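Local coordinates for adenylate cyclase-like protein (Chlamydia trachomatis, PDB 4QO6) that builds part of the inner-membrane ring of the type III secretion system, this chain being a piece of its periplasmic region, at residues I39-N44 with F124-L129; A73-M78 with G99-S104; S151-V156 with N173-K178. One frame throughout, in Å; residues are numbered along the deposited sequence.

Contact 1 of 3, residues I39-N44 with F124-L129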
# COMPACT_ATOMS: atom_id res chain seq x y z
N ILE A 39 16.92 -18.35 14.24
CA ILE A 39 15.53 -17.96 13.98
C ILE A 39 15.44 -16.52 13.49
O ILE A 39 16.38 -15.74 13.66
CB ILE A 39 14.65 -18.24 15.24
CG1 ILE A 39 13.16 -18.27 14.88
CG2 ILE A 39 14.83 -17.23 16.36
CD1 ILE A 39 12.31 -18.87 15.99
N GLY A 40 14.32 -16.17 12.84
CA GLY A 40 13.96 -14.78 12.42
C GLY A 40 13.65 -14.71 10.92
O GLY A 40 13.19 -15.71 10.40
N HIS A 41 13.86 -13.56 10.24
CA HIS A 41 13.50 -13.28 8.85
C HIS A 41 14.71 -12.76 8.04
O HIS A 41 15.51 -11.93 8.57
CB HIS A 41 12.45 -12.16 8.80
CG HIS A 41 11.18 -12.49 9.52
ND1 HIS A 41 10.05 -12.94 8.88
CD2 HIS A 41 10.89 -12.48 10.84
CE1 HIS A 41 9.11 -13.18 9.77
NE2 HIS A 41 9.59 -12.90 10.97
N VAL A 42 14.77 -13.16 6.77
CA VAL A 42 15.61 -12.52 5.75
C VAL A 42 14.74 -12.11 4.58
O VAL A 42 13.63 -12.64 4.39
CB VAL A 42 16.80 -13.41 5.26
CG1 VAL A 42 17.74 -13.75 6.41
CG2 VAL A 42 16.29 -14.68 4.68
N ARG A 43 15.26 -11.15 3.79
CA ARG A 43 14.57 -10.65 2.54
C ARG A 43 14.17 -11.78 1.54
O ARG A 43 13.04 -11.79 1.07
CB ARG A 43 15.48 -9.62 1.85
CG ARG A 43 14.92 -8.98 0.58
CD ARG A 43 15.82 -7.91 0.01
NE ARG A 43 17.16 -8.46 -0.25
CZ ARG A 43 18.09 -7.91 -1.03
NH1 ARG A 43 17.87 -6.77 -1.70
NH2 ARG A 43 19.26 -8.54 -1.17
N ASN A 44 15.09 -12.74 1.27
CA ASN A 44 14.89 -13.80 0.28
C ASN A 44 15.84 -14.99 0.38
O ASN A 44 16.78 -14.97 1.14
CB ASN A 44 14.91 -13.23 -1.15
CG ASN A 44 16.25 -12.59 -1.53
OD1 ASN A 44 17.32 -13.14 -1.30
ND2 ASN A 44 16.17 -11.46 -2.14
N PHE A 124 -2.94 -15.81 6.92
CA PHE A 124 -1.63 -15.19 7.05
C PHE A 124 -1.00 -15.48 8.42
O PHE A 124 -1.62 -15.22 9.42
CB PHE A 124 -1.74 -13.68 6.84
CG PHE A 124 -0.40 -13.01 6.62
CD1 PHE A 124 0.47 -13.49 5.70
CD2 PHE A 124 -0.02 -11.94 7.38
CE1 PHE A 124 1.72 -12.89 5.49
CE2 PHE A 124 1.22 -11.33 7.18
CZ PHE A 124 2.07 -11.79 6.22
N ASN A 125 0.25 -15.95 8.43
CA ASN A 125 0.97 -16.30 9.66
C ASN A 125 1.72 -15.19 10.37
O ASN A 125 2.34 -15.43 11.38
CB ASN A 125 1.98 -17.41 9.42
CG ASN A 125 1.34 -18.77 9.25
OD1 ASN A 125 0.40 -19.13 9.97
ND2 ASN A 125 1.85 -19.54 8.28
N TYR A 126 1.70 -13.97 9.85
CA TYR A 126 2.45 -12.88 10.47
C TYR A 126 1.71 -11.58 10.63
O TYR A 126 2.24 -10.53 10.31
CB TYR A 126 3.73 -12.66 9.65
CG TYR A 126 4.58 -13.93 9.55
CD1 TYR A 126 5.39 -14.31 10.57
CD2 TYR A 126 4.58 -14.68 8.38
CE1 TYR A 126 6.18 -15.46 10.48
CE2 TYR A 126 5.38 -15.82 8.27
CZ TYR A 126 6.16 -16.19 9.33
OH TYR A 126 6.87 -17.35 9.21
N LEU A 127 0.48 -11.65 11.09
CA LEU A 127 -0.37 -10.47 11.34
C LEU A 127 0.22 -9.43 12.23
O LEU A 127 -0.05 -8.27 12.06
CB LEU A 127 -1.71 -10.89 12.00
CG LEU A 127 -2.68 -11.62 11.03
CD1 LEU A 127 -3.78 -12.34 11.80
CD2 LEU A 127 -3.30 -10.63 10.06
N SER A 128 0.96 -9.82 13.26
CA SER A 128 1.52 -8.81 14.16
C SER A 128 2.60 -8.00 13.46
O SER A 128 2.96 -7.00 13.95
CB SER A 128 2.08 -9.43 15.45
OG SER A 128 2.87 -10.58 15.22
N LEU A 129 3.10 -8.43 12.30
CA LEU A 129 4.19 -7.74 11.58
C LEU A 129 3.59 -7.03 10.37
O LEU A 129 4.33 -6.50 9.54
CB LEU A 129 5.22 -8.78 11.07
CG LEU A 129 5.85 -9.72 12.13
CD1 LEU A 129 6.96 -10.62 11.58
CD2 LEU A 129 6.35 -8.93 13.30
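At the junction between the PD1 and PD2 domains of the periplasmic region, H41 of the short strand 41-42 reaches Y126 and L129 in the loop that follows helix 110-123. The two rings form an offset edge-to-face pair: the imidazole turns its edge toward one face of the phenol ring, with centroids 5.3 Å apart and planes at 72°. H41 CE1 does the touching, lying 3.8 Å from Y126 CE1 over that face. H41 CG stands beside its backbone N (chi1 -60°), which sends the imidazole across to the PD2 side. L129 approaches H41 from the opposite direction, and its CD1 methyl comes within 3.5 Å of H41 NE2, obliquely to the ring. Both domains belong to the BON clan, and here the edge strand of the PD1 sheet meets the stretch just ahead of PD2 strand 130-136. A 3-10 segment, 127-129, shapes that stretch; L129 N donates a 3.0 Å hydrogen bond to Y126 O, which closes the turn that carries both residues. The other nitrogen of the ring, H41 ND1, is hydrogen-bonded to D71 OD1 where strand 63-70 passes into helix 71-83, a bond that restricts rotation of the imidazole and would probably polarise it. Y126 also rests on I69 and V74, and H41 on I69.

Contact 2 of 3, residues A73-M78 with G99-S104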
# COMPACT_ATOMS: atom_id res chain seq x y z
N ALA A 73 9.10 -15.71 -0.17
CA ALA A 73 8.24 -16.88 -0.34
C ALA A 73 6.93 -16.57 0.35
O ALA A 73 5.90 -16.87 -0.18
CB ALA A 73 8.86 -18.15 0.27
N VAL A 74 6.99 -15.95 1.52
CA VAL A 74 5.79 -15.55 2.28
C VAL A 74 4.86 -14.60 1.58
O VAL A 74 3.68 -14.96 1.37
CB VAL A 74 6.10 -15.02 3.67
CG1 VAL A 74 4.81 -14.62 4.37
CG2 VAL A 74 6.86 -16.08 4.52
N TRP A 75 5.33 -13.45 1.12
CA TRP A 75 4.39 -12.56 0.41
C TRP A 75 4.04 -13.00 -0.98
O TRP A 75 2.95 -12.67 -1.45
CB TRP A 75 4.78 -11.05 0.47
CG TRP A 75 6.10 -10.67 -0.06
CD1 TRP A 75 7.22 -10.43 0.67
CD2 TRP A 75 6.44 -10.44 -1.44
NE1 TRP A 75 8.28 -10.10 -0.18
CE2 TRP A 75 7.82 -10.10 -1.48
CE3 TRP A 75 5.75 -10.55 -2.63
CZ2 TRP A 75 8.51 -9.82 -2.70
CZ3 TRP A 75 6.44 -10.28 -3.88
CH2 TRP A 75 7.81 -9.89 -3.87
N GLN A 76 4.94 -13.73 -1.68
CA GLN A 76 4.57 -14.25 -2.99
C GLN A 76 3.41 -15.30 -2.87
O GLN A 76 2.51 -15.33 -3.70
CB GLN A 76 5.77 -14.90 -3.68
CG GLN A 76 6.70 -13.88 -4.32
CD GLN A 76 7.93 -14.54 -4.92
OE1 GLN A 76 8.29 -15.68 -4.54
NE2 GLN A 76 8.64 -13.81 -5.82
N GLU A 77 3.53 -16.18 -1.89
CA GLU A 77 2.51 -17.17 -1.58
C GLU A 77 1.19 -16.44 -1.32
O GLU A 77 0.21 -16.74 -1.92
CB GLU A 77 2.95 -18.00 -0.37
CG GLU A 77 1.88 -18.97 0.17
CD GLU A 77 1.71 -18.95 1.71
OE1 GLU A 77 2.73 -19.02 2.46
OE2 GLU A 77 0.52 -18.88 2.17
N MET A 78 1.18 -15.43 -0.48
CA MET A 78 -0.05 -14.71 -0.16
C MET A 78 -0.67 -14.03 -1.40
O MET A 78 -1.89 -14.03 -1.56
CB MET A 78 0.23 -13.69 0.99
CG MET A 78 -1.00 -13.00 1.66
SD MET A 78 -2.36 -13.99 2.48
CE MET A 78 -1.48 -15.45 2.99
N GLY A 99 10.98 -8.93 8.20
CA GLY A 99 10.06 -8.86 9.30
C GLY A 99 8.99 -7.79 9.22
O GLY A 99 8.21 -7.70 10.14
N ILE A 100 8.89 -7.04 8.13
CA ILE A 100 7.81 -6.05 7.97
C ILE A 100 7.06 -6.40 6.69
O ILE A 100 7.69 -6.44 5.61
CB ILE A 100 8.31 -4.59 7.77
CG1 ILE A 100 9.27 -4.10 8.86
CG2 ILE A 100 7.13 -3.64 7.73
CD1 ILE A 100 8.72 -4.12 10.27
N PHE A 101 5.74 -6.64 6.81
CA PHE A 101 4.87 -6.90 5.66
C PHE A 101 3.87 -5.73 5.48
O PHE A 101 3.32 -5.21 6.47
CB PHE A 101 4.10 -8.23 5.80
CG PHE A 101 5.01 -9.43 5.83
CD1 PHE A 101 5.51 -9.96 4.65
CD2 PHE A 101 5.45 -9.92 6.99
CE1 PHE A 101 6.37 -11.01 4.66
CE2 PHE A 101 6.28 -11.00 7.01
CZ PHE A 101 6.75 -11.53 5.84
N VAL A 102 3.62 -5.37 4.21
CA VAL A 102 2.78 -4.24 3.83
C VAL A 102 1.75 -4.73 2.82
O VAL A 102 2.10 -5.36 1.83
CB VAL A 102 3.60 -3.13 3.16
CG1 VAL A 102 2.69 -1.99 2.70
CG2 VAL A 102 4.66 -2.59 4.12
N ILE A 103 0.47 -4.48 3.11
CA ILE A 103 -0.63 -4.91 2.25
C ILE A 103 -1.22 -3.62 1.65
O ILE A 103 -1.52 -2.66 2.38
CB ILE A 103 -1.70 -5.75 3.04
CG1 ILE A 103 -2.85 -6.20 2.14
CG2 ILE A 103 -2.33 -4.99 4.18
CD1 ILE A 103 -2.57 -7.52 1.49
N SER A 104 -1.42 -3.60 0.32
CA SER A 104 -1.78 -2.34 -0.35
C SER A 104 -2.72 -2.61 -1.49
O SER A 104 -2.84 -3.73 -1.92
CB SER A 104 -0.51 -1.62 -0.86
OG SER A 104 0.08 -2.43 -1.84
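F101 projects from strand 100-107 toward helix 71-83 and sets the far end of its ring, CE1 and CZ, against V74 and W75. The main touch is apolar: V74 CG1 lies 3.9 Å from F101 CZ and equally close to CE1, the two side chains crossing at about a right angle. In V74 the CG1 branch points opposite the backbone N (chi1 180°), and it is this methyl that meets the ring, obliquely to its plane. W75 meets the same ring on its rim. The pyrrole carbon W75 CD1 and F101 CE1 are 4.1 Å apart, each near the plane of the other ring, so the two aromatics touch edge against edge and do not stack. No hydrogen bond spans the two segments, and the contact is wholly hydrophobic. It lays helix 71-83 against one face of the small mixed sheet of PD2, a domain of the BON clan. F124, from the loop after helix 110-123, packs edge-to-face on F101 and also touches V74 and M78. W75 lies along strand 92-95, touching M93, Q94 and S95, while F101 rests on L130 of strand 130-136 at the other border of the sheet.

Contact 3 of 3, residues S151-V156 with N173-K178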
# COMPACT_ATOMS: atom_id res chain seq x y z
N SER A 151 -15.35 24.30 -0.31
CA SER A 151 -14.85 25.28 -1.22
C SER A 151 -15.94 26.05 -1.99
O SER A 151 -15.62 26.97 -2.70
CB SER A 151 -13.89 24.61 -2.19
OG SER A 151 -12.56 24.75 -1.72
N GLY A 152 -17.20 25.69 -1.84
CA GLY A 152 -18.29 26.30 -2.58
C GLY A 152 -18.76 25.53 -3.83
O GLY A 152 -19.38 26.14 -4.72
N PHE A 153 -18.50 24.21 -3.90
CA PHE A 153 -18.72 23.43 -5.11
C PHE A 153 -19.54 22.18 -4.87
O PHE A 153 -19.18 21.08 -5.31
CB PHE A 153 -17.38 23.10 -5.79
CG PHE A 153 -16.69 24.30 -6.40
CD1 PHE A 153 -17.29 25.01 -7.44
CD2 PHE A 153 -15.41 24.71 -5.97
CE1 PHE A 153 -16.64 26.13 -8.01
CE2 PHE A 153 -14.77 25.83 -6.53
CZ PHE A 153 -15.38 26.53 -7.58
N ALA A 154 -20.69 22.35 -4.23
CA ALA A 154 -21.52 21.22 -3.83
C ALA A 154 -22.56 20.47 -4.72
O ALA A 154 -22.83 19.34 -4.34
CB ALA A 154 -22.24 21.61 -2.53
N ASN A 155 -23.17 20.89 -5.84
CA ASN A 155 -22.66 21.57 -7.03
C ASN A 155 -21.91 20.51 -7.94
O ASN A 155 -22.56 19.79 -8.71
CB ASN A 155 -21.86 22.83 -6.65
CG ASN A 155 -21.76 23.82 -7.78
OD1 ASN A 155 -22.29 23.60 -8.86
ND2 ASN A 155 -21.05 24.93 -7.53
N VAL A 156 -20.59 20.38 -7.80
CA VAL A 156 -19.79 19.34 -8.47
C VAL A 156 -19.81 18.00 -7.75
O VAL A 156 -19.64 17.92 -6.50
CB VAL A 156 -18.35 19.81 -8.57
CG1 VAL A 156 -17.44 18.76 -9.23
CG2 VAL A 156 -18.31 21.13 -9.30
N ASN A 173 -19.18 30.74 -14.66
CA ASN A 173 -17.96 31.11 -15.43
C ASN A 173 -16.96 31.92 -14.64
O ASN A 173 -15.75 31.69 -14.74
CB ASN A 173 -18.28 31.89 -16.71
CG ASN A 173 -17.22 31.70 -17.79
OD1 ASN A 173 -16.25 32.45 -17.85
ND2 ASN A 173 -17.40 30.69 -18.62
N LYS A 174 -17.46 32.84 -13.83
CA LYS A 174 -16.62 33.56 -12.88
C LYS A 174 -15.68 32.62 -12.12
O LYS A 174 -14.52 32.97 -11.94
CB LYS A 174 -17.48 34.34 -11.89
CG LYS A 174 -18.21 35.53 -12.52
CD LYS A 174 -19.19 36.22 -11.58
CE LYS A 174 -20.60 35.61 -11.59
NZ LYS A 174 -20.81 34.63 -10.49
N ASP A 175 -16.16 31.43 -11.75
CA ASP A 175 -15.44 30.51 -10.81
C ASP A 175 -14.31 29.65 -11.39
O ASP A 175 -13.79 28.79 -10.69
CB ASP A 175 -16.45 29.57 -10.10
CG ASP A 175 -17.37 30.31 -9.12
OD1 ASP A 175 -17.14 31.48 -8.78
OD2 ASP A 175 -18.35 29.70 -8.64
N ALA A 176 -13.88 29.89 -12.63
CA ALA A 176 -12.90 29.01 -13.28
C ALA A 176 -11.57 28.88 -12.52
O ALA A 176 -11.10 27.77 -12.30
CB ALA A 176 -12.65 29.46 -14.71
N ASP A 177 -10.94 30.00 -12.16
CA ASP A 177 -9.63 29.99 -11.46
C ASP A 177 -9.68 29.45 -10.01
O ASP A 177 -8.75 28.79 -9.57
CB ASP A 177 -9.01 31.38 -11.49
CG ASP A 177 -8.47 31.75 -12.87
OD1 ASP A 177 -8.20 30.85 -13.68
OD2 ASP A 177 -8.32 32.95 -13.16
N LYS A 178 -10.75 29.73 -9.29
CA LYS A 178 -10.96 29.12 -7.98
C LYS A 178 -11.08 27.59 -8.10
O LYS A 178 -10.51 26.86 -7.29
CB LYS A 178 -12.21 29.70 -7.32
CG LYS A 178 -12.59 29.06 -5.98
CD LYS A 178 -13.29 30.04 -5.06
CE LYS A 178 -14.31 29.40 -4.12
NZ LYS A 178 -15.71 29.53 -4.66
O HOH W 1 -18.27 28.81 -5.33
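This is a mixed apolar and polar contact within the BON domain, between the turn that ends helix 137-150 and the start of helix 176-187. F153 forms its apolar part, its ring rim meeting two side chains. K178 CG sits 3.9 Å from F153 CE2, near the plane of the ring, so the aliphatic part of the lysine packs on the edge. D175 passes F153 in the opposite direction: its CB is 4.0 Å from F153 CE1, and its carboxylate plane stands at 86° to the ring. Beyond the ring the lysine chain is bent at chi3 and chi4, which carries its end to the backbone of the turn, with K178 CE 3.1 Å and K178 NZ 3.2 Å from S151 O. A water links the two segments, donating a 3.0 Å hydrogen bond to G152 O and a weak one to D175 OD2; it lies over one face of F153, toward the rim. G152, with positive phi, closes helix 137-150 in a Schellman motif, and D175 occupies the N-cap position of helix 176-187 without a capping bond from its side chain, so the loop after the first helix is set against the N-terminal end of the second. F153 also meets F179 edge-to-face and touches V182, both on helix 176-187, and it reaches I171 of strand 164-172.

From the N terminus, the chain passes through PD1 to strand 41-42, where contact 1 begins, then runs through helix 71-83 and strand 100-107 before contact 1 closes at 124-129. Contact 2 opens and closes within that loop, so along the chain it lies wholly between the two halves of contact 1. Their centres are 8 Å apart and they touch: L129 O probably accepts a hydrogen bond from F101 N, and H41 CB packs on G99 N. Contact 3 follows in series in the BON domain, its centre about 50 Å from that of contact 1 and on the opposite side of the chain's centre. The loop it closes holds strands 157-161 and 164-172, and it brings the end of helix 137-150 to the start of helix 176-187.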